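Local coordinates for malonyl CoA-acyl carrier protein transacylase (Staphylococcus aureus, PDB 3IM9) that catalyses transfer of the malonyl group from malonyl-CoA to holo-acyl carrier protein, supplying malonyl-ACP for fatty acid biosynthesis, at residues P17-Q22 with N69-L74; M94-G99 with V261-S266; A138-L143 with K195-L200; K160-A165 with K179-E184; N168-I173 with K292-D297. All coordinates share one frame; numbering follows the deposited sequence.

Contact 1 of 5, residues P17-Q22 with N69-L74; sequences PGQGAQ and NTQPAL. With SO4 (sulfate ion), chain D.
Thr70, on helix 67-84, meets both glutamines of loop 17-22, one with each branch of its side chain. Its OG1 accepts a hydrogen bond from Gln19 NE2 (3.1 Å, N-H...O angle 154°) and lies close to the plane of that amide. Gln19 reaches it with CG anti to the backbone N (chi1 -171°) and a bend at chi2, its chain crossing the threonine at about a right angle. Gln19 OE1 pairs with Thr67, and Thr70 OG1 also with Leu64 O. The methyl branch, Thr70 CG2, sits against the bent Gln22 chain from CB to OE1, 3.4 Å from that oxygen. Gly20, inside the type II turn Gly18-Ala21, donates its N to the same oxygen at 2.7 Å on an in-plane lone pair, helping to hold that amide. The loop is the GQGxQ motif that follows the first strand in FabD-type acyltransferases, and Gly18 CA lies about 6 Å from the nearest side-chain atom of Ser97. Gln71 brings CG 4.3 Å from Gln19 OE1, and its own OE1 accepts from Arg122 NH1, at the calcium site. Leu74 then presses CD1 against the Gly18-Gln19 peptide, 3.4 Å from Gly18 C, while its CD2 lies 4.0 Å from Gln22 N, a buried amide with no partner in the model. One peptide earlier, Gly18 N donates to O1 of a sulfate ion, probably from the crystallisation liquor (2.7 Å, 172°).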
# COMPACT_ATOMS: atom_id res chain seq x y z
N PRO A 17 2.98 2.57 3.73
CA PRO A 17 3.12 2.75 2.28
C PRO A 17 3.33 1.42 1.57
O PRO A 17 3.66 0.39 2.17
CB PRO A 17 4.36 3.62 2.18
CG PRO A 17 5.22 3.16 3.34
CD PRO A 17 4.18 2.97 4.52
N GLY A 18 3.14 1.50 0.27
CA GLY A 18 3.31 0.37 -0.66
C GLY A 18 4.35 0.65 -1.74
O GLY A 18 5.21 1.57 -1.60
N GLN A 19 4.20 -0.13 -2.80
CA GLN A 19 5.13 -0.01 -3.99
C GLN A 19 5.30 1.43 -4.38
O GLN A 19 4.30 2.20 -4.53
CB GLN A 19 4.50 -0.84 -5.11
CG GLN A 19 5.44 -0.99 -6.32
CD GLN A 19 6.45 -2.06 -6.09
OE1 GLN A 19 6.16 -3.12 -5.54
NE2 GLN A 19 7.72 -1.80 -6.57
N GLY A 20 6.56 1.80 -4.59
CA GLY A 20 6.88 3.21 -4.91
C GLY A 20 7.55 3.95 -3.78
O GLY A 20 8.32 4.90 -4.06
N ALA A 21 7.41 3.46 -2.54
CA ALA A 21 8.10 4.08 -1.44
C ALA A 21 9.48 3.46 -1.08
O ALA A 21 10.23 4.02 -0.29
CB ALA A 21 7.19 4.04 -0.19
N GLN A 22 9.84 2.35 -1.73
CA GLN A 22 11.10 1.67 -1.40
C GLN A 22 12.31 2.57 -1.75
O GLN A 22 12.21 3.43 -2.67
CB GLN A 22 11.19 0.32 -2.15
CG GLN A 22 11.36 0.39 -3.70
CD GLN A 22 10.11 0.67 -4.45
OE1 GLN A 22 9.00 0.80 -3.94
NE2 GLN A 22 10.32 0.80 -5.76
N ASN A 69 10.00 -8.73 -5.13
CA ASN A 69 10.98 -8.36 -4.08
C ASN A 69 10.55 -7.17 -3.26
O ASN A 69 10.71 -7.16 -2.02
CB ASN A 69 12.34 -8.07 -4.66
CG ASN A 69 12.79 -9.17 -5.61
OD1 ASN A 69 12.70 -10.35 -5.28
ND2 ASN A 69 13.28 -8.78 -6.82
N THR A 70 9.95 -6.15 -3.89
CA THR A 70 9.65 -4.93 -3.15
C THR A 70 8.59 -5.21 -2.11
O THR A 70 8.60 -4.59 -1.03
CB THR A 70 8.99 -3.86 -4.08
OG1 THR A 70 9.61 -3.93 -5.41
CG2 THR A 70 9.30 -2.51 -3.44
N GLN A 71 7.62 -6.07 -2.42
CA GLN A 71 6.52 -6.29 -1.45
C GLN A 71 7.03 -6.83 -0.09
O GLN A 71 6.72 -6.23 0.94
CB GLN A 71 5.41 -7.14 -2.03
CG GLN A 71 4.67 -6.38 -3.17
CD GLN A 71 3.43 -7.07 -3.64
OE1 GLN A 71 2.67 -7.67 -2.85
NE2 GLN A 71 3.19 -7.04 -4.99
N PRO A 72 7.78 -7.94 -0.07
CA PRO A 72 8.29 -8.39 1.23
C PRO A 72 9.30 -7.40 1.79
O PRO A 72 9.34 -7.26 3.03
CB PRO A 72 9.00 -9.75 0.91
CG PRO A 72 9.19 -9.74 -0.60
CD PRO A 72 8.00 -8.93 -1.14
N ALA A 73 10.01 -6.64 0.94
CA ALA A 73 10.93 -5.63 1.51
C ALA A 73 10.20 -4.53 2.27
O ALA A 73 10.59 -4.15 3.38
CB ALA A 73 11.70 -5.00 0.31
N LEU A 74 9.10 -4.03 1.75
CA LEU A 74 8.33 -2.98 2.38
C LEU A 74 7.66 -3.53 3.64
O LEU A 74 7.65 -2.81 4.65
CB LEU A 74 7.26 -2.47 1.40
CG LEU A 74 7.79 -1.55 0.29
CD1 LEU A 74 6.79 -1.51 -0.90
CD2 LEU A 74 8.06 -0.14 0.80
S SO4 D . 2.33 4.14 -2.16
O1 SO4 D . 2.14 3.83 -0.74
O2 SO4 D . 3.81 4.60 -2.49
O3 SO4 D . 1.97 2.88 -2.79
O4 SO4 D . 1.35 5.35 -2.55

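Contact 2 of 5, residues M94-G99 with V261-S266; sequences MGHSLG and VQFINS
His96 and Ser97 enter a type II' turn at the end of strand 92-95 and pass Phe263 and Val261 with CA atoms 7.1 and 6.6 Å apart, without a hydrogen bond between the segments. The turn fits a nucleophile elbow, Gly95-His96-Ser97-Leu98-Gly99, with Ser97, the probable nucleophile, in a strained backbone conformation (phi 64°, psi -104°) and its OG bonded to His207 and Arg122. Val261 places CG1 over the centre of one face of the His96 ring, a CH-pi contact 3.9 Å from the centroid, while CG2 leans toward Ser97 CB. Phe263 meets the same imidazole at its edge, CD2 lying 3.9 Å from His96 CD2, with the two ring planes inclined at 47°. Met94, extended beyond CG, crosses the phenyl ring at about a right angle. Its SD makes an oblique Met-aromatic contact, 4.7 Å from the Phe263 ring centroid, and touches Ser266 CB; its CE packs separately, 3.7 Å from Phe263 CE2. Leu287, Leu290 and Ile291 of helix 286-294 pack against Phe263 as well. In the first turn of helix 263-272, Ser266 N (3.0 Å) and Ser266 OG (2.8 Å) reach the carbonyl O of Gln262 from opposite faces of its plane.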
# COMPACT_ATOMS: atom_id res chain seq x y z
N MET A 94 -4.50 1.68 8.21
CA MET A 94 -4.71 1.40 6.77
C MET A 94 -3.38 1.43 6.09
O MET A 94 -2.40 1.92 6.63
CB MET A 94 -5.66 2.44 6.07
CG MET A 94 -5.11 3.84 6.02
SD MET A 94 -6.03 4.94 4.98
CE MET A 94 -5.23 6.44 5.50
N GLY A 95 -3.31 0.81 4.93
CA GLY A 95 -2.01 0.84 4.15
C GLY A 95 -2.33 0.77 2.68
O GLY A 95 -3.39 0.24 2.26
N HIS A 96 -1.39 1.26 1.87
CA HIS A 96 -1.68 1.40 0.41
C HIS A 96 -1.26 0.16 -0.35
O HIS A 96 -0.05 -0.10 -0.46
CB HIS A 96 -0.97 2.64 -0.11
CG HIS A 96 -1.49 3.11 -1.43
ND1 HIS A 96 -1.12 2.47 -2.62
CD2 HIS A 96 -2.17 4.23 -1.78
CE1 HIS A 96 -1.70 3.11 -3.64
NE2 HIS A 96 -2.31 4.20 -3.16
N SER A 97 -2.26 -0.63 -0.77
CA SER A 97 -2.04 -1.83 -1.60
C SER A 97 -1.21 -2.84 -0.80
O SER A 97 -1.74 -3.48 0.12
CB SER A 97 -1.47 -1.50 -2.96
OG SER A 97 -1.39 -2.69 -3.73
N LEU A 98 0.09 -3.01 -1.07
CA LEU A 98 0.93 -3.85 -0.20
C LEU A 98 0.78 -3.39 1.28
O LEU A 98 0.81 -4.22 2.21
CB LEU A 98 2.38 -3.72 -0.72
CG LEU A 98 3.45 -4.48 0.11
CD1 LEU A 98 3.89 -3.72 1.42
CD2 LEU A 98 3.07 -5.95 0.36
N GLY A 99 0.78 -2.09 1.49
CA GLY A 99 0.73 -1.55 2.84
C GLY A 99 -0.40 -2.11 3.70
O GLY A 99 -0.29 -2.09 4.93
N VAL A 261 -7.71 0.99 -5.38
CA VAL A 261 -7.33 1.38 -4.01
C VAL A 261 -8.00 2.65 -3.66
O VAL A 261 -7.71 3.70 -4.25
CB VAL A 261 -5.78 1.50 -3.92
CG1 VAL A 261 -5.39 2.01 -2.52
CG2 VAL A 261 -5.12 0.12 -4.15
N GLN A 262 -8.96 2.56 -2.74
CA GLN A 262 -9.75 3.75 -2.35
C GLN A 262 -9.06 4.58 -1.31
O GLN A 262 -9.54 4.70 -0.17
CB GLN A 262 -11.16 3.29 -1.89
CG GLN A 262 -11.88 2.47 -2.98
CD GLN A 262 -12.41 3.35 -4.10
OE1 GLN A 262 -12.31 4.57 -4.11
NE2 GLN A 262 -12.91 2.67 -5.15
N PHE A 263 -7.89 5.15 -1.62
CA PHE A 263 -7.16 5.86 -0.56
C PHE A 263 -7.82 7.14 -0.11
O PHE A 263 -7.82 7.39 1.11
CB PHE A 263 -5.69 6.10 -1.01
CG PHE A 263 -4.82 6.57 0.16
CD1 PHE A 263 -4.54 7.91 0.28
CD2 PHE A 263 -4.38 5.65 1.08
CE1 PHE A 263 -3.79 8.38 1.40
CE2 PHE A 263 -3.56 6.05 2.19
CZ PHE A 263 -3.27 7.44 2.34
N ILE A 264 -8.38 7.91 -1.04
CA ILE A 264 -9.08 9.16 -0.62
C ILE A 264 -10.25 8.77 0.30
O ILE A 264 -10.35 9.35 1.41
CB ILE A 264 -9.58 9.95 -1.83
CG1 ILE A 264 -8.35 10.48 -2.60
CG2 ILE A 264 -10.43 11.17 -1.40
CD1 ILE A 264 -8.82 11.12 -3.93
N ASN A 265 -11.11 7.80 -0.10
CA ASN A 265 -12.31 7.57 0.71
C ASN A 265 -11.93 6.98 2.05
O ASN A 265 -12.63 7.19 3.05
CB ASN A 265 -13.26 6.67 -0.03
CG ASN A 265 -13.97 7.34 -1.18
OD1 ASN A 265 -14.50 6.63 -2.04
ND2 ASN A 265 -13.93 8.63 -1.25
N SER A 266 -10.87 6.16 2.07
CA SER A 266 -10.40 5.56 3.35
C SER A 266 -9.87 6.67 4.27
O SER A 266 -10.14 6.59 5.52
CB SER A 266 -9.27 4.60 3.08
OG SER A 266 -9.69 3.49 2.31

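Contact 3 of 5, residues A138-L143 with K195-L200; sequences AAVLGL and KRVMPL
Strands 135-141 and 196-199 pair at the edge of the mixed five-stranded sheet, running antiparallel with their short axes at 168° and 196-199 outermost. Ala139 and Met198 form a hydrogen-bonded pair: Ala139 N donates to Met198 O at 2.8 Å, and Met198 N returns to Ala139 O at 2.9 Å. One step on, Leu141 N binds Arg196 O (2.9 Å), but Leu141 O is taken by Lys195 N (2.9 Å) instead of Arg196 N. Lys195 and Arg196 thus both oppose Leu141, a classic beta bulge, just where the first strand turns off through Gly142 with positive phi.

On one side of the sheet, Ala138 CB meets Val197 CG1 at 3.9 Å, and Val140 stands beside the same valine; helix 179-188 covers this apolar face through Ile182, Leu185 and Val186. The other side carries Ala139, Leu141, Arg196 and Met198. Here Leu141 and Arg196 lie side by side and point the same way. An unusual first torsion (chi1 125°), away from the staggered positions, places Arg196 CG 3.6 Å from Leu141 CD1. Met198 CE lies over the centre of one face of the Arg196 guanidinium, 3.4 Å above the plane. Leu200 brings CD2 against Ala139 CB at 4.2 Å. With helices 145-155 and 179-188 on the chain between these strands, and 162-169 and 172-176 completing the order 4-1-3-2, the pairing joins the first and last strands of a ferredoxin-like beta-alpha-beta-beta-alpha-beta unit, as in the small subdomain of FabD acyltransferases.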
# COMPACT_ATOMS: atom_id res chain seq x y z
N ALA A 138 -0.51 4.12 -15.33
CA ALA A 138 0.03 5.46 -15.49
C ALA A 138 -0.60 6.38 -14.46
O ALA A 138 -1.78 6.28 -14.16
CB ALA A 138 -0.30 6.01 -16.91
N ALA A 139 0.20 7.34 -13.99
CA ALA A 139 -0.37 8.33 -13.06
C ALA A 139 -0.92 9.51 -13.86
O ALA A 139 -0.21 10.14 -14.62
CB ALA A 139 0.75 8.80 -12.11
N VAL A 140 -2.20 9.80 -13.61
CA VAL A 140 -2.82 10.99 -14.27
C VAL A 140 -2.82 12.10 -13.20
O VAL A 140 -3.43 11.92 -12.11
CB VAL A 140 -4.22 10.67 -14.73
CG1 VAL A 140 -4.84 11.94 -15.36
CG2 VAL A 140 -4.25 9.46 -15.68
N LEU A 141 -2.15 13.21 -13.51
CA LEU A 141 -2.02 14.26 -12.49
C LEU A 141 -2.86 15.42 -12.97
O LEU A 141 -2.83 15.79 -14.13
CB LEU A 141 -0.59 14.69 -12.32
CG LEU A 141 0.36 13.51 -11.98
CD1 LEU A 141 1.78 14.00 -11.78
CD2 LEU A 141 -0.07 12.63 -10.74
N GLY A 142 -3.50 16.09 -12.01
CA GLY A 142 -4.12 17.40 -12.31
C GLY A 142 -5.55 17.34 -12.75
O GLY A 142 -6.13 18.40 -13.11
N LEU A 143 -6.19 16.18 -12.72
CA LEU A 143 -7.57 16.09 -13.17
C LEU A 143 -8.48 15.56 -12.11
O LEU A 143 -8.09 14.67 -11.38
CB LEU A 143 -7.69 15.16 -14.42
CG LEU A 143 -7.20 15.72 -15.71
CD1 LEU A 143 -7.38 14.63 -16.80
CD2 LEU A 143 -8.02 17.00 -16.11
N LYS A 195 -2.34 17.63 -16.30
CA LYS A 195 -1.06 18.32 -16.07
C LYS A 195 0.08 17.41 -16.53
O LYS A 195 1.04 17.87 -17.16
CB LYS A 195 -0.83 18.64 -14.61
CG LYS A 195 0.42 19.45 -14.31
CD LYS A 195 0.10 20.92 -14.64
CE LYS A 195 1.24 21.91 -14.27
NZ LYS A 195 0.64 23.22 -14.73
N ARG A 196 -0.03 16.12 -16.25
CA ARG A 196 0.99 15.17 -16.69
C ARG A 196 0.52 13.73 -16.55
O ARG A 196 0.00 13.34 -15.51
CB ARG A 196 2.28 15.38 -15.91
CG ARG A 196 2.80 14.12 -15.22
CD ARG A 196 4.16 13.71 -15.77
NE ARG A 196 5.25 14.20 -14.94
CZ ARG A 196 6.48 13.68 -14.94
NH1 ARG A 196 7.41 14.18 -14.15
NH2 ARG A 196 6.77 12.66 -15.74
N VAL A 197 0.69 12.94 -17.61
CA VAL A 197 0.30 11.53 -17.55
C VAL A 197 1.66 10.78 -17.58
O VAL A 197 2.37 10.79 -18.61
CB VAL A 197 -0.59 11.06 -18.66
CG1 VAL A 197 -0.88 9.49 -18.47
CG2 VAL A 197 -1.93 11.78 -18.62
N MET A 198 2.05 10.23 -16.43
CA MET A 198 3.36 9.54 -16.29
C MET A 198 3.17 8.03 -16.36
O MET A 198 2.53 7.47 -15.49
CB MET A 198 3.89 9.96 -14.88
CG MET A 198 5.22 9.36 -14.66
SD MET A 198 5.67 9.31 -12.82
CE MET A 198 6.22 11.01 -12.74
N PRO A 199 3.71 7.35 -17.42
CA PRO A 199 3.65 5.92 -17.41
C PRO A 199 4.54 5.47 -16.26
O PRO A 199 5.61 6.11 -16.02
CB PRO A 199 4.30 5.54 -18.79
CG PRO A 199 5.19 6.65 -19.13
CD PRO A 199 4.59 7.89 -18.47
N LEU A 200 4.15 4.38 -15.62
CA LEU A 200 4.84 3.91 -14.42
C LEU A 200 5.64 2.63 -14.68
O LEU A 200 5.35 1.83 -15.58
CB LEU A 200 3.82 3.59 -13.31
CG LEU A 200 3.03 4.84 -12.81
CD1 LEU A 200 2.13 4.49 -11.72
CD2 LEU A 200 3.95 6.02 -12.31

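Contact 4 of 5, residues K160-A165 with K179-E184; sequences KIIEPA and KALIDE
Leu181 points CG anti to its carbonyl carbon (chi1 -65°) and CD1 anti to CA (chi2 -178°), which carries that methyl onto the peptide joining Lys160 to Ile161. CD1 lies 3.5 Å from Lys160 C and 3.5 Å from Ile161 N, so a leucine methyl packs directly on backbone atoms, and it also touches Lys160 CB at 3.6 Å. Lys160, with CG anti to its own carbonyl carbon (chi1 -67°), runs fully extended past Leu181 toward the start of the helix, until NZ comes 3.5 Å from Ala180 CB. Of this side chain only CB rests on the leucine, at the partly exposed margin of the contact.

Further in, Ile162 crosses obliquely over both Leu181 and Ile182. Its CB faces Leu181 CB at 4.1 Å, and its branch CG2 approaches the same leucine, whereas the longer branch turns to Ile182, meeting it methyl to methyl with CD1 to CD1 at 3.6 Å. No hydrogen bond joins the two segments; the interface is largely apolar packing.

Strand 162-169 and helix 179-188 are the second strand and second helix of the ferredoxin-like beta-alpha-beta-beta-alpha-beta unit, and the helix packs on the sheet by way of Leu181 and Ile182. Ile182 continues onto Val175 of strand 172-176 and onto Ser136 and Ala138 of strand 135-141, while Ile162 also touches Leu155 of helix 145-155, so both helices pack on the same strand residue.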
# COMPACT_ATOMS: atom_id res chain seq x y z
N LYS A 160 -10.48 -3.77 -25.02
CA LYS A 160 -9.34 -3.36 -24.19
C LYS A 160 -9.91 -2.41 -23.16
O LYS A 160 -10.91 -1.73 -23.40
CB LYS A 160 -8.23 -2.72 -24.99
CG LYS A 160 -7.57 -3.70 -25.94
CD LYS A 160 -6.40 -3.06 -26.64
CE LYS A 160 -5.69 -4.15 -27.44
NZ LYS A 160 -4.32 -3.73 -27.95
N ILE A 161 -9.29 -2.39 -22.01
CA ILE A 161 -9.82 -1.57 -20.91
C ILE A 161 -8.71 -0.80 -20.21
O ILE A 161 -7.54 -1.21 -20.15
CB ILE A 161 -10.58 -2.41 -19.87
CG1 ILE A 161 -9.61 -3.32 -19.18
CG2 ILE A 161 -11.80 -3.18 -20.56
CD1 ILE A 161 -10.16 -3.84 -17.93
N ILE A 162 -9.12 0.36 -19.69
CA ILE A 162 -8.27 1.14 -18.77
C ILE A 162 -9.20 1.64 -17.67
O ILE A 162 -10.34 2.07 -17.96
CB ILE A 162 -7.58 2.24 -19.56
CG1 ILE A 162 -6.71 3.09 -18.70
CG2 ILE A 162 -8.54 3.09 -20.31
CD1 ILE A 162 -5.81 4.11 -19.54
N GLU A 163 -8.78 1.59 -16.41
CA GLU A 163 -9.69 1.88 -15.29
C GLU A 163 -8.93 2.67 -14.24
O GLU A 163 -7.73 2.44 -14.04
CB GLU A 163 -10.08 0.55 -14.59
CG GLU A 163 -10.95 -0.35 -15.42
CD GLU A 163 -11.00 -1.79 -14.93
OE1 GLU A 163 -11.77 -2.57 -15.51
OE2 GLU A 163 -10.34 -2.17 -13.99
N PRO A 164 -9.61 3.49 -13.43
CA PRO A 164 -8.94 4.10 -12.25
C PRO A 164 -8.57 2.96 -11.35
O PRO A 164 -9.37 1.99 -11.11
CB PRO A 164 -10.08 4.96 -11.63
CG PRO A 164 -10.97 5.40 -12.86
CD PRO A 164 -11.00 4.03 -13.65
N ALA A 165 -7.33 3.03 -10.86
CA ALA A 165 -6.75 1.97 -10.05
C ALA A 165 -6.38 2.47 -8.65
O ALA A 165 -6.84 1.90 -7.66
CB ALA A 165 -5.53 1.39 -10.74
N LYS A 179 -1.85 -2.15 -22.06
CA LYS A 179 -0.78 -1.16 -22.29
C LYS A 179 -1.06 -0.27 -23.51
O LYS A 179 -0.67 0.89 -23.49
CB LYS A 179 0.57 -1.92 -22.35
CG LYS A 179 1.76 -0.89 -22.52
CD LYS A 179 3.07 -1.64 -22.47
CE LYS A 179 4.24 -0.62 -22.41
NZ LYS A 179 4.36 0.18 -23.69
N ALA A 180 -1.71 -0.83 -24.55
CA ALA A 180 -2.00 0.02 -25.70
C ALA A 180 -2.82 1.25 -25.31
O ALA A 180 -2.60 2.34 -25.83
CB ALA A 180 -2.79 -0.73 -26.84
N LEU A 181 -3.76 1.05 -24.39
CA LEU A 181 -4.61 2.19 -23.96
C LEU A 181 -3.88 3.06 -22.95
O LEU A 181 -4.01 4.31 -23.01
CB LEU A 181 -5.91 1.73 -23.26
CG LEU A 181 -6.84 0.97 -24.26
CD1 LEU A 181 -8.12 0.58 -23.55
CD2 LEU A 181 -7.12 1.76 -25.59
N ILE A 182 -3.04 2.48 -22.09
CA ILE A 182 -2.21 3.31 -21.21
C ILE A 182 -1.31 4.23 -22.04
O ILE A 182 -1.21 5.44 -21.77
CB ILE A 182 -1.30 2.37 -20.33
CG1 ILE A 182 -2.18 1.60 -19.36
CG2 ILE A 182 -0.24 3.22 -19.63
CD1 ILE A 182 -2.84 2.51 -18.20
N ASP A 183 -0.75 3.68 -23.14
CA ASP A 183 0.19 4.47 -23.93
C ASP A 183 -0.58 5.54 -24.71
O ASP A 183 -0.04 6.64 -24.92
CB ASP A 183 0.97 3.52 -24.83
CG ASP A 183 2.05 2.73 -24.07
OD1 ASP A 183 2.35 3.08 -22.90
OD2 ASP A 183 2.50 1.76 -24.72
N GLU A 184 -1.81 5.24 -25.13
CA GLU A 184 -2.61 6.28 -25.83
C GLU A 184 -2.88 7.42 -24.85
O GLU A 184 -2.83 8.59 -25.25
CB GLU A 184 -3.90 5.65 -26.33
CG GLU A 184 -4.75 6.61 -27.12
CD GLU A 184 -6.01 5.92 -27.71
OE1 GLU A 184 -6.20 4.71 -27.47
OE2 GLU A 184 -6.79 6.64 -28.39

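Contact 5 of 5, residues N168-I173 with K292-D297; sequences NCPGQI and KKINRD
Cys169 and Ile294 bring the two backbones to 5.8 Å between CA atoms where the tight hairpin of strands 162-169 and 172-176 meets the last turn of helix 286-294. The hairpin turns through a type II beta turn from Cys169 to Gln172, with Gly171 at phi 86° and Gln172 N bonded to Cys169 O. Asn168 and Cys169 both face Gln172, a classic beta bulge: Asn168 N donates to Gln172 O at 3.2 Å, with only a weak bond from Cys169 N to the same oxygen.

Cys169 places SG between its backbone N and carbonyl carbon (chi1 67°), against the aliphatic chain of Lys293, 3.6 Å from CD; its CB touches Lys293 CB at 3.9 Å. Pro170 crosses Ile294 at about a right angle, its CD lying 3.9 Å from Ile294 CG1 and 3.7 Å from Lys293 O. Ile294 brings CD1 to 3.6 Å from Asn168 O. It also packs on Ile264, Thr267 and Glu268 of helix 263-272, so it sits between the hairpin and that helix.

No hydrogen bond bridges the two segments: methylene, methyl, ring and sulfur surfaces meet one another and the carbonyl oxygens of Asn168 and Lys293, with lysine contributing its hydrocarbon part. The contact is therefore van der Waals in kind, buried at Cys169 and open toward Pro170 and Lys293, and it covers Asn168 O, which has no hydrogen-bond partner in the model.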
# COMPACT_ATOMS: atom_id res chain seq x y z
N ASN A 168 -5.65 8.29 -5.18
CA ASN A 168 -4.65 8.70 -4.17
C ASN A 168 -4.93 10.00 -3.47
O ASN A 168 -4.87 10.04 -2.25
CB ASN A 168 -3.24 8.69 -4.80
CG ASN A 168 -2.77 7.27 -5.12
OD1 ASN A 168 -3.36 6.29 -4.66
ND2 ASN A 168 -1.66 7.17 -5.86
N CYS A 169 -5.13 11.08 -4.22
CA CYS A 169 -5.48 12.38 -3.61
C CYS A 169 -6.07 13.22 -4.72
O CYS A 169 -6.01 12.85 -5.89
CB CYS A 169 -4.26 13.06 -2.97
SG CYS A 169 -2.97 13.59 -4.11
N PRO A 170 -6.70 14.32 -4.41
CA PRO A 170 -7.14 15.22 -5.48
C PRO A 170 -6.02 15.54 -6.40
O PRO A 170 -4.90 15.97 -5.95
CB PRO A 170 -7.55 16.49 -4.70
CG PRO A 170 -8.05 15.94 -3.41
CD PRO A 170 -6.96 14.87 -3.05
N GLY A 171 -6.23 15.27 -7.72
CA GLY A 171 -5.18 15.53 -8.73
C GLY A 171 -4.18 14.41 -8.92
O GLY A 171 -3.22 14.60 -9.59
N GLN A 172 -4.37 13.26 -8.22
CA GLN A 172 -3.44 12.16 -8.50
C GLN A 172 -4.26 10.86 -8.53
O GLN A 172 -4.66 10.32 -7.50
CB GLN A 172 -2.36 12.07 -7.45
CG GLN A 172 -1.36 10.88 -7.78
CD GLN A 172 -0.32 10.71 -6.71
OE1 GLN A 172 0.41 11.71 -6.34
NE2 GLN A 172 -0.15 9.53 -6.26
N ILE A 173 -4.51 10.33 -9.75
CA ILE A 173 -5.29 9.11 -9.98
C ILE A 173 -4.44 8.24 -10.86
O ILE A 173 -4.12 8.64 -11.97
CB ILE A 173 -6.67 9.38 -10.68
CG1 ILE A 173 -7.54 10.42 -9.86
CG2 ILE A 173 -7.42 8.05 -10.87
CD1 ILE A 173 -7.78 10.10 -8.44
N LYS A 292 -2.01 15.14 3.20
CA LYS A 292 -1.95 16.60 3.24
C LYS A 292 -2.80 17.22 2.15
O LYS A 292 -3.43 18.27 2.38
CB LYS A 292 -0.47 17.05 3.14
CG LYS A 292 -0.27 18.61 3.13
CD LYS A 292 -0.83 19.32 4.33
CE LYS A 292 -0.06 18.94 5.64
NZ LYS A 292 -0.69 19.59 6.82
N LYS A 293 -2.88 16.62 0.98
CA LYS A 293 -3.70 17.13 -0.12
C LYS A 293 -5.16 16.83 0.07
O LYS A 293 -6.00 17.45 -0.53
CB LYS A 293 -3.21 16.56 -1.48
CG LYS A 293 -1.84 17.19 -1.90
CD LYS A 293 -1.08 16.45 -3.08
CE LYS A 293 0.50 16.64 -3.08
NZ LYS A 293 1.32 15.46 -3.61
N ILE A 294 -5.45 15.82 0.86
CA ILE A 294 -6.85 15.43 1.19
C ILE A 294 -7.41 16.34 2.30
O ILE A 294 -8.58 16.76 2.24
CB ILE A 294 -6.96 13.94 1.60
CG1 ILE A 294 -6.65 13.07 0.35
CG2 ILE A 294 -8.42 13.58 2.16
CD1 ILE A 294 -6.26 11.62 0.68
N ASN A 295 -6.63 16.52 3.37
CA ASN A 295 -7.07 17.34 4.50
C ASN A 295 -5.87 18.02 5.11
O ASN A 295 -4.94 17.38 5.62
CB ASN A 295 -7.82 16.47 5.54
CG ASN A 295 -8.36 17.31 6.66
OD1 ASN A 295 -7.58 18.05 7.32
ND2 ASN A 295 -9.66 17.13 6.95
N ARG A 296 -5.85 19.35 5.04
CA ARG A 296 -4.68 20.08 5.49
C ARG A 296 -4.63 20.37 6.98
O ARG A 296 -3.64 20.93 7.42
CB ARG A 296 -4.50 21.41 4.71
CG ARG A 296 -5.67 22.34 4.85
CD ARG A 296 -5.40 23.77 4.28
NE ARG A 296 -5.37 23.83 2.80
CZ ARG A 296 -5.62 24.93 2.08
NH1 ARG A 296 -5.95 26.07 2.67
NH2 ARG A 296 -5.55 24.89 0.75
N ASP A 297 -5.62 19.93 7.74
CA ASP A 297 -5.71 20.24 9.15
C ASP A 297 -5.28 19.09 10.05
O ASP A 297 -5.05 19.31 11.23
CB ASP A 297 -7.15 20.58 9.57
CG ASP A 297 -7.66 21.87 8.94
OD1 ASP A 297 -6.84 22.78 8.69
OD2 ASP A 297 -8.88 21.95 8.72

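In the fold
Contacts 1 and 2 lie near the centre of the molecule, with centres 14 Å apart, and meet through Leu98, which packs on Gln71 and Leu74; together they border the probable catalytic serine. Contacts 3, 4 and 5 all reach the mixed sheet, one of whose outermost strands, 261-262, belongs to contact 2 and bonds to strand 162-169 through Val261 N and Ala165 O. Contacts 3 and 4, 12 Å apart, share packing of Ala138 on Ile182. Contact 5 joins contact 3 where strands 135-141 and 172-176 pair. Along the chain contact 1 closes first, contact 2 spans contacts 3 and 4, and contact 5 alternates with all three, tying the ferredoxin-like part to the active-site core.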